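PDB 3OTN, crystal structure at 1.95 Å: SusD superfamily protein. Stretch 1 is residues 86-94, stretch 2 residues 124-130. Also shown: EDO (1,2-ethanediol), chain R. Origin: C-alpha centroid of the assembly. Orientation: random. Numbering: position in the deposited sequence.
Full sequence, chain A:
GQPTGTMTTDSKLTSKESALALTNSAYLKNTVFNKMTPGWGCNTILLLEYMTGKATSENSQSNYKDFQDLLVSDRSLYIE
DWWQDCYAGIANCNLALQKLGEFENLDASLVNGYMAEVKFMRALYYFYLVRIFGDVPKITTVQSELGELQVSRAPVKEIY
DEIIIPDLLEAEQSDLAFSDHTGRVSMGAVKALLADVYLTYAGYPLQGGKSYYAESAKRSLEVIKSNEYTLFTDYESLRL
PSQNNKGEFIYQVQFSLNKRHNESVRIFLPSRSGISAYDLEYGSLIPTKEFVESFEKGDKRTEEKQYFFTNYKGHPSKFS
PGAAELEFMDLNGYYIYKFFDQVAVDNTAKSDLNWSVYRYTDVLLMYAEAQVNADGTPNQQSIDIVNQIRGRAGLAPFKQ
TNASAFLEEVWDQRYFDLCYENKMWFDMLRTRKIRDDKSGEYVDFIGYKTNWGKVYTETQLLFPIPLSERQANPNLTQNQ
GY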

# COMPACT_ATOMS: atom_id res chain seq x y z
N CYS A 86 12.17 -7.11 -1.24
CA CYS A 86 12.17 -6.31 -2.46
C CYS A 86 13.37 -6.64 -3.32
O CYS A 86 13.23 -6.87 -4.53
CB CYS A 86 12.09 -4.79 -2.18
SG CYS A 86 10.40 -4.28 -1.66
N TYR A 87 14.56 -6.71 -2.72
CA TYR A 87 15.75 -7.05 -3.50
C TYR A 87 15.73 -8.49 -4.01
O TYR A 87 16.16 -8.73 -5.14
CB TYR A 87 17.08 -6.67 -2.80
CG TYR A 87 17.44 -5.24 -3.16
CD1 TYR A 87 17.80 -4.90 -4.45
CD2 TYR A 87 17.32 -4.22 -2.23
CE1 TYR A 87 18.08 -3.58 -4.79
CE2 TYR A 87 17.62 -2.93 -2.55
CZ TYR A 87 17.98 -2.60 -3.84
OH TYR A 87 18.22 -1.27 -4.12
N ALA A 88 15.19 -9.43 -3.22
CA ALA A 88 15.00 -10.82 -3.74
C ALA A 88 14.07 -10.81 -4.95
O ALA A 88 14.32 -11.47 -5.93
CB ALA A 88 14.47 -11.77 -2.63
N GLY A 89 12.97 -10.05 -4.86
CA GLY A 89 12.05 -9.89 -5.97
C GLY A 89 12.71 -9.32 -7.23
O GLY A 89 12.46 -9.81 -8.33
N ILE A 90 13.55 -8.30 -7.03
CA ILE A 90 14.31 -7.66 -8.11
C ILE A 90 15.27 -8.66 -8.74
O ILE A 90 15.35 -8.73 -9.99
CB ILE A 90 15.02 -6.33 -7.61
CG1 ILE A 90 13.98 -5.23 -7.42
CG2 ILE A 90 16.13 -5.86 -8.62
CD1 ILE A 90 14.39 -4.18 -6.34
N ALA A 91 15.93 -9.47 -7.92
CA ALA A 91 16.84 -10.54 -8.44
C ALA A 91 16.05 -11.54 -9.27
O ALA A 91 16.52 -11.97 -10.33
CB ALA A 91 17.63 -11.28 -7.32
N ASN A 92 14.85 -11.90 -8.80
CA ASN A 92 13.96 -12.77 -9.59
C ASN A 92 13.62 -12.14 -10.92
O ASN A 92 13.67 -12.81 -11.94
CB ASN A 92 12.64 -13.14 -8.86
CG ASN A 92 12.84 -14.11 -7.71
OD1 ASN A 92 13.68 -15.00 -7.78
ND2 ASN A 92 12.05 -13.96 -6.66
N CYS A 93 13.29 -10.85 -10.91
CA CYS A 93 12.96 -10.14 -12.13
C CYS A 93 14.11 -10.04 -13.11
O CYS A 93 13.89 -10.19 -14.34
CB CYS A 93 12.44 -8.73 -11.86
SG CYS A 93 10.91 -8.59 -10.89
N ASN A 94 15.31 -9.72 -12.62
CA ASN A 94 16.47 -9.57 -13.49
C ASN A 94 16.79 -10.87 -14.20
O ASN A 94 17.07 -10.88 -15.39
CB ASN A 94 17.70 -9.04 -12.74
CG ASN A 94 17.50 -7.59 -12.25
OD1 ASN A 94 16.70 -6.86 -12.82
ND2 ASN A 94 18.22 -7.19 -11.18
N LEU A 124 7.70 -1.94 -9.62
CA LEU A 124 6.93 -1.95 -8.38
C LEU A 124 7.84 -2.10 -7.14
O LEU A 124 7.74 -1.31 -6.17
CB LEU A 124 5.86 -3.07 -8.41
CG LEU A 124 4.89 -3.18 -7.20
CD1 LEU A 124 4.00 -1.94 -7.08
CD2 LEU A 124 4.11 -4.46 -7.22
N TYR A 125 8.74 -3.07 -7.18
CA TYR A 125 9.64 -3.32 -6.05
C TYR A 125 10.52 -2.08 -5.79
O TYR A 125 10.66 -1.67 -4.63
CB TYR A 125 10.54 -4.53 -6.30
CG TYR A 125 9.81 -5.87 -6.28
CD1 TYR A 125 9.02 -6.24 -5.18
CD2 TYR A 125 9.97 -6.78 -7.29
CE1 TYR A 125 8.38 -7.44 -5.14
CE2 TYR A 125 9.32 -8.00 -7.26
CZ TYR A 125 8.52 -8.32 -6.19
OH TYR A 125 7.89 -9.52 -6.14
N TYR A 126 11.07 -1.50 -6.86
CA TYR A 126 11.91 -0.33 -6.75
C TYR A 126 11.15 0.90 -6.27
O TYR A 126 11.70 1.69 -5.50
CB TYR A 126 12.63 -0.00 -8.06
CG TYR A 126 13.95 -0.69 -8.19
CD1 TYR A 126 15.02 -0.35 -7.34
CD2 TYR A 126 14.15 -1.68 -9.13
CE1 TYR A 126 16.25 -0.98 -7.46
CE2 TYR A 126 15.38 -2.30 -9.27
CZ TYR A 126 16.42 -1.99 -8.42
OH TYR A 126 17.63 -2.65 -8.56
N PHE A 127 9.90 1.05 -6.69
CA PHE A 127 9.08 2.19 -6.26
C PHE A 127 8.82 2.13 -4.77
O PHE A 127 8.81 3.17 -4.13
CB PHE A 127 7.75 2.22 -7.07
CG PHE A 127 6.90 3.44 -6.85
CD1 PHE A 127 7.44 4.72 -6.91
CD2 PHE A 127 5.54 3.30 -6.67
CE1 PHE A 127 6.62 5.84 -6.76
CE2 PHE A 127 4.71 4.41 -6.53
CZ PHE A 127 5.25 5.67 -6.55
N TYR A 128 8.61 0.93 -4.20
CA TYR A 128 8.50 0.80 -2.74
C TYR A 128 9.87 1.12 -2.09
O TYR A 128 9.94 1.96 -1.19
CB TYR A 128 8.00 -0.57 -2.30
CG TYR A 128 6.52 -0.66 -2.37
CD1 TYR A 128 5.87 -0.77 -3.61
CD2 TYR A 128 5.74 -0.51 -1.23
CE1 TYR A 128 4.46 -0.82 -3.69
CE2 TYR A 128 4.35 -0.57 -1.29
CZ TYR A 128 3.71 -0.72 -2.51
OH TYR A 128 2.34 -0.78 -2.54
N LEU A 129 10.94 0.52 -2.61
CA LEU A 129 12.28 0.77 -2.06
C LEU A 129 12.67 2.25 -2.01
O LEU A 129 13.14 2.76 -0.95
CB LEU A 129 13.35 -0.00 -2.81
CG LEU A 129 13.41 -1.50 -2.56
CD1 LEU A 129 14.38 -2.07 -3.62
CD2 LEU A 129 13.93 -1.79 -1.14
N VAL A 130 12.45 2.98 -3.09
CA VAL A 130 12.89 4.39 -3.12
C VAL A 130 12.06 5.26 -2.21
O VAL A 130 12.60 6.20 -1.62
CB VAL A 130 12.95 5.05 -4.57
CG1 VAL A 130 14.04 4.40 -5.43
CG2 VAL A 130 11.60 5.03 -5.25
C1 EDO R . 17.83 -8.12 -16.89
O1 EDO R . 18.95 -9.00 -16.93
C2 EDO R . 18.13 -6.89 -17.73
O2 EDO R . 17.40 -5.76 -17.23

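Two helical segments running roughly antiparallel pack against each other through a tight apolar interface, in which aromatic rings are covered by aliphatic groups and no hydrogen bond crosses from one stretch to the other. The helix axes approach to 9.2 Å with 152° between their N-to-C directions, and the contact buries 463 Å² in all. The backbones come nearest at Cys86 and Tyr125, whose CA atoms lie 5.3 Å apart. Within each helix the backbone polar groups are largely spent on i to i+4 hydrogen bonds, such as Ile90 N to Cys86 O at 2.9 Å and Leu129 N to Tyr125 O at 3.0 Å, and the contacts across the stretches are mostly packing of side chains.

Tyr125 is the knob of the contact and has more area covered by the other stretch than any other residue. Its CA-to-CB bond points toward the other helix, and its side chain sits in a hole formed by Cys86, Gly89, Ile90 and Cys93. Glycine suits the floor of this hole because it has no side chain: Gly89 CA lies over one face of the Tyr125 ring, 3.6 Å from Tyr125 CE2 and 4.0 Å from the ring centroid, a CH-pi contact. An ideally placed CB on this residue would fall 2.5 Å from Tyr125 CE2, a clash. Cys93 borders the ring differently, with its SG at the edge, near the ring plane, and 4.0 Å from Tyr125 CE2; the polarizable sulfur of a short side chain packs well at the rim of an aromatic ring, here 88° off the ring normal. Ile90 CG1 packs 3.7 Å from Tyr125 CB, at the base of the knob. The hydroxyl of Tyr125 is hydrogen-bonded elsewhere in the structure, so the tyrosine can bury its ring here without leaving its polar end unsatisfied.

Ile90 also serves the neighbouring ring. Its CA-to-CB bond points sideways, but the side chain, with chi1 m and chi2 t, brings CD1 over the face of Tyr126, 3.5 Å from the ring centroid and only 9° off the normal. The small angle places the methyl carbon almost directly above the ring centre, where its hydrogens can meet the pi cloud. The same methyl touches Leu129, with Ile90 CD1 to Leu129 CD1 at 3.4 Å, so one branched aliphatic side chain fills space between an aromatic face and a second branched side chain.

The CA-to-CB bond of Leu129 points toward the other helix. Its CG lies 3.6 Å from Cys86 CB, and the short cysteine side chain fits at this point, where the backbones are near each other. Its CD1 covers one face of Tyr87, lying 3.8 Å from the ring centroid and 3.5 Å from Tyr87 CE2. Tyr87 starts with its CA-to-CB bond pointing away, yet its long side chain brings the ring back to the contact. There it meets Tyr126 obliquely: the centroids are 6.0 Å apart, the planes stand at 88°, and Tyr87 OH comes 3.9 Å from Tyr126 CE1. Both hydroxyls are hydrogen-bonded elsewhere in the structure, so these two tyrosines, too, offer apolar ring surface to this contact while their polar ends are satisfied.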